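Local coordinates for protein chitinase (PDB 4TXG) that probably hydrolyses the glycosidic bonds of chitin and probably binds the polysaccharide as well, at residues S152-I156 with I592-G598; N458-Y464 with V597-W603; E580-A586 with T627-L632; A589-D593 with L632-F636. Residue numbers count along the deposited sequence, not the author numbering.

Contact 1 (S152-I156 with I592-G598); sequences SRRRI and IDANNVG
Two consecutive arginines converge on one carboxylate: D593, in the last turn of helix 582-594, takes R153 NE on OD1 (2.9 Å) and R153 NH2 on OD2 (2.8 Å), while R154 NE also reaches OD1 (2.9 Å). R153 arrives edge-on; R154 (m, m, t) points across the gap and is the most deeply covered residue. Its NH2 donates to N596 OD1 at 2.9 Å, and its NH1 makes a weak bond to V597 O (3.0 Å). The helix ends in a Schellman motif, N596 having phi/psi 46/45, with V597 N bonding to I592 O (3.0 Å) and N596 N to D593 O (3.1 Å). This is the helix-to-strand turn of a TIM barrel, met where strand 155-161, first of the barrel, begins beside strand 599-603, the last. R154 faces G598 (CA-CA 5.7 Å), and R155 N donates to G598 O at 2.9 Å; a water bridges R153 O and G598 O. The R155 guanidinium passes G598 CA, salt-bridges E146 and bonds N458 OD1.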
loop_
_atom_site.group_PDB
_atom_site.type_symbol
_atom_site.label_atom_id
_atom_site.label_comp_id
_atom_site.label_asym_id
_atom_site.label_seq_id
_atom_site.Cartn_x
_atom_site.Cartn_y
_atom_site.Cartn_z
ATOM N N SER A 152 -20.751 5.083 -3.231
ATOM C CA SER A 152 -19.491 5.611 -3.732
ATOM C C SER A 152 -19.000 4.874 -4.981
ATOM O O SER A 152 -19.160 3.664 -5.104
ATOM C CB SER A 152 -18.414 5.547 -2.645
ATOM O OG SER A 152 -17.216 6.169 -3.119
ATOM N N ARG A 153 -18.420 5.631 -5.906
ATOM C CA ARG A 153 -17.758 5.107 -7.099
ATOM C C ARG A 153 -16.358 4.556 -6.797
ATOM O O ARG A 153 -15.815 3.755 -7.558
ATOM C CB ARG A 153 -17.674 6.228 -8.146
ATOM C CG ARG A 153 -16.917 5.912 -9.443
ATOM C CD ARG A 153 -17.081 7.049 -10.464
ATOM N NE ARG A 153 -16.632 8.352 -9.957
ATOM C CZ ARG A 153 -17.432 9.288 -9.454
ATOM N NH1 ARG A 153 -18.740 9.083 -9.381
ATOM N NH2 ARG A 153 -16.922 10.438 -9.022
ATOM N N ARG A 154 -15.777 5.012 -5.691
ATOM C CA ARG A 154 -14.406 4.659 -5.324
ATOM C C ARG A 154 -14.339 4.109 -3.916
ATOM O O ARG A 154 -15.113 4.525 -3.056
ATOM C CB ARG A 154 -13.483 5.882 -5.399
ATOM C CG ARG A 154 -13.515 6.616 -6.721
ATOM C CD ARG A 154 -12.790 5.857 -7.832
ATOM N NE ARG A 154 -13.100 6.479 -9.121
ATOM C CZ ARG A 154 -13.199 5.821 -10.267
ATOM N NH1 ARG A 154 -12.956 4.503 -10.308
ATOM N NH2 ARG A 154 -13.539 6.479 -11.366
ATOM N N ARG A 155 -13.390 3.215 -3.655
ATOM C CA ARG A 155 -13.140 2.838 -2.273
ATOM C C ARG A 155 -12.644 4.061 -1.512
ATOM O O ARG A 155 -11.919 4.889 -2.057
ATOM C CB ARG A 155 -12.124 1.710 -2.175
ATOM C CG ARG A 155 -12.558 0.439 -2.874
ATOM C CD ARG A 155 -11.671 -0.732 -2.482
ATOM N NE ARG A 155 -11.976 -1.899 -3.299
ATOM C CZ ARG A 155 -11.422 -2.126 -4.481
ATOM N NH1 ARG A 155 -10.524 -1.266 -4.956
ATOM N NH2 ARG A 155 -11.757 -3.212 -5.180
ATOM N N ILE A 156 -13.074 4.166 -0.261
ATOM C CA ILE A 156 -12.621 5.193 0.657
ATOM C C ILE A 156 -12.292 4.443 1.934
ATOM O O ILE A 156 -13.180 4.053 2.697
ATOM C CB ILE A 156 -13.686 6.284 0.893
ATOM C CG1 ILE A 156 -14.041 6.965 -0.429
ATOM C CG2 ILE A 156 -13.193 7.307 1.924
ATOM C CD1 ILE A 156 -15.223 7.938 -0.319
ATOM N N ILE A 592 -7.518 10.306 -9.366
ATOM C CA ILE A 592 -8.160 9.020 -9.089
ATOM C C ILE A 592 -9.301 8.773 -10.067
ATOM O O ILE A 592 -9.403 7.697 -10.675
ATOM C CB ILE A 592 -8.720 8.960 -7.627
ATOM C CG1 ILE A 592 -7.578 8.902 -6.606
ATOM C CG2 ILE A 592 -9.671 7.780 -7.451
ATOM C CD1 ILE A 592 -6.832 7.569 -6.578
ATOM N N ASP A 593 -10.170 9.768 -10.219
ATOM C CA ASP A 593 -11.340 9.588 -11.063
ATOM C C ASP A 593 -10.953 9.469 -12.528
ATOM O O ASP A 593 -11.489 8.633 -13.242
ATOM C CB ASP A 593 -12.333 10.738 -10.883
ATOM C CG ASP A 593 -13.568 10.336 -10.070
ATOM O OD1 ASP A 593 -13.850 9.121 -9.919
ATOM O OD2 ASP A 593 -14.267 11.252 -9.578
ATOM N N ALA A 594 -10.006 10.289 -12.968
ATOM C CA ALA A 594 -9.612 10.296 -14.374
ATOM C C ALA A 594 -8.917 8.998 -14.793
ATOM O O ALA A 594 -9.067 8.547 -15.929
ATOM C CB ALA A 594 -8.713 11.507 -14.663
ATOM N N ASN A 595 -8.184 8.385 -13.868
ATOM C CA ASN A 595 -7.530 7.103 -14.121
ATOM C C ASN A 595 -8.377 5.897 -13.732
ATOM O O ASN A 595 -7.925 4.756 -13.851
ATOM C CB ASN A 595 -6.196 7.039 -13.374
ATOM C CG ASN A 595 -5.109 7.824 -14.075
ATOM O OD1 ASN A 595 -4.586 7.376 -15.092
ATOM N ND2 ASN A 595 -4.763 9.002 -13.539
ATOM N N ASN A 596 -9.595 6.157 -13.263
ATOM C CA ASN A 596 -10.493 5.122 -12.745
ATOM C C ASN A 596 -9.793 4.163 -11.789
ATOM O O ASN A 596 -9.970 2.940 -11.854
ATOM C CB ASN A 596 -11.136 4.361 -13.899
ATOM C CG ASN A 596 -12.127 5.219 -14.671
ATOM O OD1 ASN A 596 -13.097 5.730 -14.108
ATOM N ND2 ASN A 596 -11.871 5.402 -15.965
ATOM N N VAL A 597 -9.018 4.740 -10.879
ATOM C CA VAL A 597 -8.330 3.975 -9.845
ATOM C C VAL A 597 -9.366 3.413 -8.871
ATOM O O VAL A 597 -10.443 3.977 -8.711
ATOM C CB VAL A 597 -7.291 4.851 -9.117
ATOM C CG1 VAL A 597 -6.440 4.020 -8.162
ATOM C CG2 VAL A 597 -6.389 5.534 -10.141
ATOM N N GLY A 598 -9.045 2.289 -8.243
ATOM C CA GLY A 598 -9.989 1.631 -7.358
ATOM C C GLY A 598 -10.512 2.536 -6.258
ATOM O O GLY A 598 -11.704 2.499 -5.908
HETATM O O HOH W 1 -13.566 1.861 -7.684
HETATM O O HOH W 2 -14.390 3.049 -12.311
#

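Contact 2 (N458-Y464 with V597-W603); sequences NMGVPYY and VGGVMFW. With CS (cesium ion), chain M.
N458, near the start of strand 457-462, lies opposite G599 (CA-CA 4.5 Å). Its side chain OD1 accepts from R155 NH1 and lies 3.0 Å from G599 N at an angle too poor for a bond. At phi/psi 164/-163 a side chain on G599 would jam against the preceding carbonyl O, and its CB would also clash with N458 OD1. From M459 the ladder is regular and parallel, pairing M459 with V600, G460 with M601, V461 with F602 and P462 with W603; the strand axes cross at -33°, 4.3 Å apart at their closest. M459 N donates to G599 O (3.0 Å) and M459 O accepts from M601 N (2.9 Å). V461 repeats the pattern, its N giving to M601 O (2.9 Å) and its O receiving W603 N (3.3 Å), while its CG2 packs on F602 CB (3.8 Å). Beyond P462, Y463 N closes the series on W603 O at 2.8 Å. The Y463 ring (chi1 m) forms an offset stack with F602 (chi1 p), centroids 4.4 Å apart and planes at 13°, and its OH bonds to T629. Y464, chi1 p, brings CE1 within 3.7 Å of W603 CD1 and binds a cesium ion through OH (3.1 Å), with two waters and D398. M459, V461, V600 and F602 face the surrounding helices, whereas M601 and W603 point inward, as expected for the seventh and eighth parallel strands of a TIM barrel.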
loop_
_atom_site.group_PDB
_atom_site.type_symbol
_atom_site.label_atom_id
_atom_site.label_comp_id
_atom_site.label_asym_id
_atom_site.label_seq_id
_atom_site.Cartn_x
_atom_site.Cartn_y
_atom_site.Cartn_z
ATOM N N ASN A 458 -5.738 0.859 -4.697
ATOM C CA ASN A 458 -6.138 2.091 -4.007
ATOM C C ASN A 458 -4.895 2.843 -3.563
ATOM O O ASN A 458 -3.950 2.237 -3.067
ATOM C CB ASN A 458 -7.031 1.780 -2.810
ATOM C CG ASN A 458 -8.125 0.789 -3.162
ATOM O OD1 ASN A 458 -9.138 1.144 -3.752
ATOM N ND2 ASN A 458 -7.898 -0.467 -2.838
ATOM N N MET A 459 -4.887 4.159 -3.743
ATOM C CA MET A 459 -3.700 4.937 -3.411
ATOM C C MET A 459 -3.844 5.622 -2.057
ATOM O O MET A 459 -4.894 6.194 -1.753
ATOM C CB MET A 459 -3.429 5.972 -4.507
ATOM C CG MET A 459 -3.247 5.346 -5.888
ATOM S SD MET A 459 -2.054 3.997 -5.956
ATOM C CE MET A 459 -0.541 4.838 -5.486
ATOM N N GLY A 460 -2.783 5.571 -1.251
ATOM C CA GLY A 460 -2.824 6.154 0.083
ATOM C C GLY A 460 -2.485 7.637 0.124
ATOM O O GLY A 460 -1.651 8.116 -0.638
ATOM N N VAL A 461 -3.132 8.357 1.037
ATOM C CA VAL A 461 -2.781 9.741 1.340
ATOM C C VAL A 461 -2.665 9.894 2.855
ATOM O O VAL A 461 -3.313 9.149 3.610
ATOM C CB VAL A 461 -3.832 10.743 0.812
ATOM C CG1 VAL A 461 -3.950 10.656 -0.705
ATOM C CG2 VAL A 461 -5.190 10.515 1.486
ATOM N N PRO A 462 -1.834 10.844 3.313
ATOM C CA PRO A 462 -1.646 11.038 4.754
ATOM C C PRO A 462 -2.570 12.096 5.342
ATOM O O PRO A 462 -2.801 13.117 4.701
ATOM C CB PRO A 462 -0.194 11.509 4.843
ATOM C CG PRO A 462 -0.036 12.343 3.596
ATOM C CD PRO A 462 -0.864 11.641 2.531
ATOM N N TYR A 463 -3.086 11.851 6.544
ATOM C CA TYR A 463 -3.808 12.886 7.279
ATOM C C TYR A 463 -2.921 13.412 8.409
ATOM O O TYR A 463 -3.399 13.830 9.465
ATOM C CB TYR A 463 -5.130 12.351 7.846
ATOM C CG TYR A 463 -6.269 12.165 6.853
ATOM C CD1 TYR A 463 -6.102 12.412 5.487
ATOM C CD2 TYR A 463 -7.524 11.758 7.299
ATOM C CE1 TYR A 463 -7.169 12.234 4.595
ATOM C CE2 TYR A 463 -8.594 11.593 6.424
ATOM C CZ TYR A 463 -8.413 11.824 5.084
ATOM O OH TYR A 463 -9.485 11.645 4.231
ATOM N N TYR A 464 -1.615 13.399 8.172
ATOM C CA TYR A 464 -0.645 13.804 9.182
ATOM C C TYR A 464 0.525 14.468 8.464
ATOM O O TYR A 464 0.647 14.372 7.248
ATOM C CB TYR A 464 -0.152 12.604 9.998
ATOM C CG TYR A 464 0.581 11.607 9.126
ATOM C CD1 TYR A 464 -0.115 10.602 8.466
ATOM C CD2 TYR A 464 1.958 11.703 8.912
ATOM C CE1 TYR A 464 0.532 9.707 7.647
ATOM C CE2 TYR A 464 2.616 10.804 8.085
ATOM C CZ TYR A 464 1.893 9.814 7.451
ATOM O OH TYR A 464 2.529 8.912 6.623
ATOM N N VAL A 597 -9.018 4.740 -10.879
ATOM C CA VAL A 597 -8.330 3.975 -9.845
ATOM C C VAL A 597 -9.366 3.413 -8.871
ATOM O O VAL A 597 -10.443 3.977 -8.711
ATOM C CB VAL A 597 -7.291 4.851 -9.117
ATOM C CG1 VAL A 597 -6.440 4.020 -8.162
ATOM C CG2 VAL A 597 -6.389 5.534 -10.141
ATOM N N GLY A 598 -9.045 2.289 -8.243
ATOM C CA GLY A 598 -9.989 1.631 -7.358
ATOM C C GLY A 598 -10.512 2.536 -6.258
ATOM O O GLY A 598 -11.704 2.499 -5.908
ATOM N N GLY A 599 -9.629 3.363 -5.716
ATOM C CA GLY A 599 -10.020 4.230 -4.622
ATOM C C GLY A 599 -8.845 4.829 -3.874
ATOM O O GLY A 599 -7.715 4.840 -4.367
ATOM N N VAL A 600 -9.146 5.333 -2.683
ATOM C CA VAL A 600 -8.204 6.072 -1.866
ATOM C C VAL A 600 -8.190 5.480 -0.465
ATOM O O VAL A 600 -9.242 5.132 0.079
ATOM C CB VAL A 600 -8.572 7.583 -1.797
ATOM C CG1 VAL A 600 -7.654 8.320 -0.840
ATOM C CG2 VAL A 600 -8.519 8.233 -3.187
ATOM N N MET A 601 -6.993 5.352 0.105
ATOM C CA MET A 601 -6.818 4.895 1.471
ATOM C C MET A 601 -6.188 6.066 2.232
ATOM O O MET A 601 -5.489 6.868 1.633
ATOM C CB MET A 601 -5.943 3.631 1.500
ATOM C CG MET A 601 -5.447 3.192 2.868
ATOM S SD MET A 601 -3.919 4.072 3.297
ATOM C CE MET A 601 -2.712 3.150 2.329
ATOM N N PHE A 602 -6.449 6.199 3.529
ATOM C CA PHE A 602 -5.736 7.228 4.283
ATOM C C PHE A 602 -5.348 6.750 5.677
ATOM O O PHE A 602 -6.054 5.955 6.304
ATOM C CB PHE A 602 -6.568 8.528 4.357
ATOM C CG PHE A 602 -7.982 8.329 4.809
ATOM C CD1 PHE A 602 -8.299 8.371 6.153
ATOM C CD2 PHE A 602 -8.996 8.113 3.893
ATOM C CE1 PHE A 602 -9.604 8.198 6.579
ATOM C CE2 PHE A 602 -10.307 7.937 4.318
ATOM C CZ PHE A 602 -10.605 7.978 5.662
ATOM N N TRP A 603 -4.177 7.209 6.114
ATOM C CA TRP A 603 -3.703 7.040 7.477
ATOM C C TRP A 603 -3.640 8.430 8.095
ATOM O O TRP A 603 -2.931 9.273 7.546
ATOM C CB TRP A 603 -2.306 6.407 7.486
ATOM C CG TRP A 603 -1.782 6.218 8.863
ATOM C CD1 TRP A 603 -1.249 7.176 9.681
ATOM C CD2 TRP A 603 -1.782 5.004 9.610
ATOM N NE1 TRP A 603 -0.916 6.628 10.897
ATOM C CE2 TRP A 603 -1.221 5.291 10.874
ATOM C CE3 TRP A 603 -2.193 3.691 9.332
ATOM C CZ2 TRP A 603 -1.063 4.316 11.861
ATOM C CZ3 TRP A 603 -2.031 2.729 10.307
ATOM C CH2 TRP A 603 -1.472 3.044 11.557
HETATM CS CS CS M . 2.077 6.247 8.064
HETATM O O HOH W 3 0.838 3.291 7.263
HETATM O O HOH W 4 3.170 5.896 10.826
#

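Contact 3 (E580-A586 with T627-L632); sequences EDEQSIA and TLTSLL
Helices 582-594 and 627-636 lie side by side on the outside of the TIM barrel, the second covering strand 599-603 through T629 and L632. Their short segments run in the same sense at 29° (signed crossing -29°), with axes 10.0 Å apart at closest approach and 370 Å² buried in all. T627 starts the second helix with CB directed at the first; its CG2 meets E582 CD at 3.4 Å, while T627 OG1 and E582 OE1 bond to Y609 O and Y609 OH respectively. One residue on, L628 CA and E582 CA form the nearest backbone pair, 6.2 Å apart. L628 (m, t) has CD2 3.7 Å from E582 N and 4.0 Å from I585 CG1, and CD1 3.8 Å from E580 O, which has no polar partner in the model. L631 takes the t, p rotamer, placing CD2 3.4 Å from E582 O, 3.7 Å from I585 CG2 and 4.0 Å from A586 N. L632 (m, t) then sends CD2 to I585 CG2, also at 3.7 Å. I585 (m, m), pointing straight across, thus touches L628, L631 and L632 and contributes the largest share of the first segment, 79 Å². A capping box fixes the start of helix 582-594: D581, whose OD2 also salt-bridges R557, accepts at OD1 from Q583 N (3.2 Å), and S584 OG accepts from D581 N at 3.1 Å.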
loop_
_atom_site.group_PDB
_atom_site.type_symbol
_atom_site.label_atom_id
_atom_site.label_comp_id
_atom_site.label_asym_id
_atom_site.label_seq_id
_atom_site.Cartn_x
_atom_site.Cartn_y
_atom_site.Cartn_z
ATOM N N GLU A 580 -1.169 17.965 4.052
ATOM C CA GLU A 580 -2.118 17.436 3.082
ATOM C C GLU A 580 -3.435 18.113 3.415
ATOM O O GLU A 580 -3.897 18.033 4.556
ATOM C CB GLU A 580 -2.220 15.907 3.186
ATOM C CG GLU A 580 -3.090 15.237 2.124
ATOM C CD GLU A 580 -2.353 15.017 0.807
ATOM O OE1 GLU A 580 -1.878 15.999 0.201
ATOM O OE2 GLU A 580 -2.237 13.855 0.377
ATOM N N ASP A 581 -4.036 18.819 2.464
ATOM C CA ASP A 581 -5.292 19.499 2.795
ATOM C C ASP A 581 -6.242 19.519 1.605
ATOM O O ASP A 581 -6.085 18.725 0.677
ATOM C CB ASP A 581 -5.038 20.917 3.360
ATOM C CG ASP A 581 -4.353 21.873 2.382
ATOM O OD1 ASP A 581 -4.426 21.692 1.145
ATOM O OD2 ASP A 581 -3.752 22.862 2.878
ATOM N N GLU A 582 -7.243 20.394 1.634
ATOM C CA GLU A 582 -8.317 20.272 0.652
ATOM C C GLU A 582 -7.833 20.488 -0.778
ATOM O O GLU A 582 -8.376 19.904 -1.718
ATOM C CB GLU A 582 -9.449 21.242 0.982
ATOM C CG GLU A 582 -10.151 20.878 2.284
ATOM C CD GLU A 582 -10.732 22.080 3.009
ATOM O OE1 GLU A 582 -10.053 22.630 3.916
ATOM O OE2 GLU A 582 -11.878 22.461 2.687
ATOM N N GLN A 583 -6.803 21.309 -0.952
ATOM C CA GLN A 583 -6.336 21.583 -2.308
ATOM C C GLN A 583 -5.656 20.352 -2.902
ATOM O O GLN A 583 -5.901 20.001 -4.063
ATOM C CB GLN A 583 -5.385 22.787 -2.341
ATOM C CG GLN A 583 -5.044 23.236 -3.774
ATOM C CD GLN A 583 -4.236 24.523 -3.809
ATOM O OE1 GLN A 583 -3.867 25.059 -2.764
ATOM N NE2 GLN A 583 -3.963 25.027 -5.014
ATOM N N SER A 584 -4.816 19.681 -2.111
ATOM C CA SER A 584 -4.089 18.529 -2.631
ATOM C C SER A 584 -4.990 17.301 -2.729
ATOM O O SER A 584 -4.860 16.510 -3.665
ATOM C CB SER A 584 -2.852 18.217 -1.777
ATOM O OG SER A 584 -3.158 18.056 -0.401
ATOM N N ILE A 585 -5.908 17.150 -1.775
ATOM C CA ILE A 585 -6.879 16.067 -1.845
ATOM C C ILE A 585 -7.753 16.224 -3.100
ATOM O O ILE A 585 -8.030 15.238 -3.779
ATOM C CB ILE A 585 -7.765 16.001 -0.562
ATOM C CG1 ILE A 585 -6.922 15.561 0.642
ATOM C CG2 ILE A 585 -8.937 15.035 -0.756
ATOM C CD1 ILE A 585 -6.235 14.208 0.467
ATOM N N ALA A 586 -8.151 17.453 -3.435
ATOM C CA ALA A 586 -8.984 17.647 -4.624
ATOM C C ALA A 586 -8.212 17.298 -5.889
ATOM O O ALA A 586 -8.756 16.692 -6.821
ATOM C CB ALA A 586 -9.503 19.075 -4.699
ATOM N N THR A 627 -13.272 16.865 7.373
ATOM C CA THR A 627 -13.201 17.682 6.152
ATOM C C THR A 627 -12.629 16.933 4.938
ATOM O O THR A 627 -13.221 16.948 3.854
ATOM C CB THR A 627 -12.378 18.957 6.394
ATOM O OG1 THR A 627 -13.096 19.800 7.298
ATOM C CG2 THR A 627 -12.150 19.719 5.085
ATOM N N LEU A 628 -11.493 16.268 5.107
ATOM C CA LEU A 628 -10.859 15.621 3.960
ATOM C C LEU A 628 -11.634 14.381 3.484
ATOM O O LEU A 628 -11.817 14.171 2.283
ATOM C CB LEU A 628 -9.410 15.247 4.285
ATOM C CG LEU A 628 -8.514 16.423 4.676
ATOM C CD1 LEU A 628 -7.078 15.948 4.872
ATOM C CD2 LEU A 628 -8.575 17.555 3.645
ATOM N N THR A 629 -12.105 13.572 4.421
ATOM C CA THR A 629 -12.914 12.417 4.057
ATOM C C THR A 629 -14.230 12.865 3.418
ATOM O O THR A 629 -14.720 12.228 2.487
ATOM C CB THR A 629 -13.170 11.530 5.281
ATOM O OG1 THR A 629 -11.915 10.987 5.716
ATOM C CG2 THR A 629 -14.108 10.387 4.938
ATOM N N SER A 630 -14.789 13.975 3.900
ATOM C CA SER A 630 -16.025 14.495 3.324
ATOM C C SER A 630 -15.807 14.971 1.891
ATOM O O SER A 630 -16.674 14.803 1.025
ATOM C CB SER A 630 -16.588 15.638 4.175
ATOM O OG SER A 630 -17.039 15.152 5.431
ATOM N N LEU A 631 -14.650 15.575 1.647
ATOM C CA LEU A 631 -14.307 16.013 0.299
ATOM C C LEU A 631 -14.163 14.812 -0.623
ATOM O O LEU A 631 -14.679 14.821 -1.741
ATOM C CB LEU A 631 -13.017 16.838 0.301
ATOM C CG LEU A 631 -12.459 17.261 -1.064
ATOM C CD1 LEU A 631 -13.461 18.093 -1.848
ATOM C CD2 LEU A 631 -11.147 18.035 -0.866
ATOM N N LEU A 632 -13.465 13.778 -0.157
ATOM C CA LEU A 632 -13.332 12.552 -0.947
ATOM C C LEU A 632 -14.708 11.938 -1.249
ATOM O O LEU A 632 -15.019 11.595 -2.396
ATOM C CB LEU A 632 -12.454 11.531 -0.216
ATOM C CG LEU A 632 -10.960 11.825 -0.150
ATOM C CD1 LEU A 632 -10.278 10.854 0.806
ATOM C CD2 LEU A 632 -10.339 11.753 -1.536
#

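Contact 4 (A589-D593 with L632-F636); sequences AAWID and LYNTF
F636, covered over 73 Å², A589 (54 Å²) and D593 (35 Å²) carry most of this helix-helix contact, whose two segments bury 230 Å² together. F636 (chi1 m, chi2 -27°) sits in the last turn of its helix and extends its ring into the gap, CZ coming 3.9 Å from A589 CB and 3.7 Å from I592 CG2. The ring edge meets A589 O at CE1 (3.7 Å) and D593 OD2 at CD1 (3.8 Å). A589 directs CB at the facing helix, where it also meets T635 CG2 at 4.2 Å and L632 CD2 at 4.3 Å. D593, one turn later, has its carboxylate salt-bridged to R153 and R154, and OD2 lies beside the F636 ring edge. The segments run in the same direction at 35° (signed crossing -35°), axes 10.8 Å apart at closest, with A589 opposite L632 (CA-CA 6.8 Å) and D593 opposite F636 (7.8 Å). Beneath the helix pair lie the first and last barrel strands: I592, L632 and F636 pack on V600 of strand 599-603, and F636 also on I156 of strand 155-161.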
loop_
_atom_site.group_PDB
_atom_site.type_symbol
_atom_site.label_atom_id
_atom_site.label_comp_id
_atom_site.label_asym_id
_atom_site.label_seq_id
_atom_site.Cartn_x
_atom_site.Cartn_y
_atom_site.Cartn_z
ATOM N N ALA A 589 -7.833 13.543 -5.963
ATOM C CA ALA A 589 -9.138 12.956 -6.236
ATOM C C ALA A 589 -9.476 13.045 -7.722
ATOM O O ALA A 589 -10.066 12.122 -8.282
ATOM C CB ALA A 589 -10.219 13.639 -5.402
ATOM N N ALA A 590 -9.106 14.151 -8.363
ATOM C CA ALA A 590 -9.342 14.281 -9.798
ATOM C C ALA A 590 -8.553 13.219 -10.552
ATOM O O ALA A 590 -9.056 12.610 -11.500
ATOM C CB ALA A 590 -8.966 15.680 -10.291
ATOM N N TRP A 591 -7.319 13.002 -10.105
ATOM C CA TRP A 591 -6.417 12.022 -10.705
ATOM C C TRP A 591 -6.950 10.591 -10.536
ATOM O O TRP A 591 -6.851 9.772 -11.448
ATOM C CB TRP A 591 -5.022 12.187 -10.086
ATOM C CG TRP A 591 -3.988 11.173 -10.511
ATOM C CD1 TRP A 591 -3.103 11.277 -11.539
ATOM C CD2 TRP A 591 -3.742 9.907 -9.888
ATOM N NE1 TRP A 591 -2.309 10.144 -11.595
ATOM C CE2 TRP A 591 -2.689 9.290 -10.595
ATOM C CE3 TRP A 591 -4.304 9.244 -8.791
ATOM C CZ2 TRP A 591 -2.195 8.034 -10.247
ATOM C CZ3 TRP A 591 -3.812 7.996 -8.446
ATOM C CH2 TRP A 591 -2.771 7.404 -9.176
ATOM N N ILE A 592 -7.518 10.306 -9.366
ATOM C CA ILE A 592 -8.160 9.020 -9.089
ATOM C C ILE A 592 -9.301 8.773 -10.067
ATOM O O ILE A 592 -9.403 7.697 -10.675
ATOM C CB ILE A 592 -8.720 8.960 -7.627
ATOM C CG1 ILE A 592 -7.578 8.902 -6.606
ATOM C CG2 ILE A 592 -9.671 7.780 -7.451
ATOM C CD1 ILE A 592 -6.832 7.569 -6.578
ATOM N N ASP A 593 -10.170 9.768 -10.219
ATOM C CA ASP A 593 -11.340 9.588 -11.063
ATOM C C ASP A 593 -10.953 9.469 -12.528
ATOM O O ASP A 593 -11.489 8.633 -13.242
ATOM C CB ASP A 593 -12.333 10.738 -10.883
ATOM C CG ASP A 593 -13.568 10.336 -10.070
ATOM O OD1 ASP A 593 -13.850 9.121 -9.919
ATOM O OD2 ASP A 593 -14.267 11.252 -9.578
ATOM N N LEU A 632 -13.465 13.778 -0.157
ATOM C CA LEU A 632 -13.332 12.552 -0.947
ATOM C C LEU A 632 -14.708 11.938 -1.249
ATOM O O LEU A 632 -15.019 11.595 -2.396
ATOM C CB LEU A 632 -12.454 11.531 -0.216
ATOM C CG LEU A 632 -10.960 11.825 -0.150
ATOM C CD1 LEU A 632 -10.278 10.854 0.806
ATOM C CD2 LEU A 632 -10.339 11.753 -1.536
ATOM N N TYR A 633 -15.525 11.794 -0.214
ATOM C CA TYR A 633 -16.840 11.192 -0.379
ATOM C C TYR A 633 -17.753 12.010 -1.293
ATOM O O TYR A 633 -18.454 11.454 -2.144
ATOM C CB TYR A 633 -17.527 10.989 0.977
ATOM C CG TYR A 633 -18.911 10.434 0.796
ATOM C CD1 TYR A 633 -19.096 9.123 0.373
ATOM C CD2 TYR A 633 -20.033 11.230 0.986
ATOM C CE1 TYR A 633 -20.359 8.615 0.164
ATOM C CE2 TYR A 633 -21.303 10.733 0.778
ATOM C CZ TYR A 633 -21.460 9.423 0.372
ATOM O OH TYR A 633 -22.724 8.920 0.160
ATOM N N ASN A 634 -17.766 13.326 -1.112
ATOM C CA ASN A 634 -18.623 14.177 -1.936
ATOM C C ASN A 634 -18.199 14.137 -3.403
ATOM O O ASN A 634 -19.028 14.220 -4.304
ATOM C CB ASN A 634 -18.608 15.617 -1.419
ATOM C CG ASN A 634 -19.391 15.776 -0.123
ATOM O OD1 ASN A 634 -20.368 15.059 0.116
ATOM N ND2 ASN A 634 -18.965 16.715 0.720
ATOM N N THR A 635 -16.900 14.001 -3.629
ATOM C CA THR A 635 -16.370 13.891 -4.979
ATOM C C THR A 635 -16.732 12.544 -5.607
ATOM O O THR A 635 -17.165 12.485 -6.755
ATOM C CB THR A 635 -14.848 14.069 -4.977
ATOM O OG1 THR A 635 -14.524 15.341 -4.397
ATOM C CG2 THR A 635 -14.290 13.992 -6.393
ATOM N N PHE A 636 -16.580 11.464 -4.843
ATOM C CA PHE A 636 -16.723 10.117 -5.403
ATOM C C PHE A 636 -18.151 9.535 -5.373
ATOM O O PHE A 636 -18.379 8.454 -5.920
ATOM C CB PHE A 636 -15.776 9.157 -4.669
ATOM C CG PHE A 636 -14.311 9.473 -4.854
ATOM C CD1 PHE A 636 -13.860 10.133 -5.995
ATOM C CD2 PHE A 636 -13.380 9.075 -3.894
ATOM C CE1 PHE A 636 -12.511 10.409 -6.173
ATOM C CE2 PHE A 636 -12.029 9.348 -4.055
ATOM C CZ PHE A 636 -11.587 10.019 -5.205
#

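All four contacts gather where the TIM barrel closes. Helix 582-594 leads into strand 599-603, which lies between strands 457-462 and 155-161, while helix 627-636, beyond the last barrel strand, packs outside. Contacts 3 and 4, with centres 9 Å apart, are successive parts of one helix-helix interface. Contact 4 shares I592 and D593 with contact 1, 6 Å away, where R153 N meets F636 O at 2.8 Å. Contact 2 lies 11 Å from each of the other three and shares V597 and G598 with contact 1. In chain order come 152-156, 458-464, the first helix, 597-603 and the second helix, so strand 155-161 is joined to elements more than 400 residues later, closing the barrel.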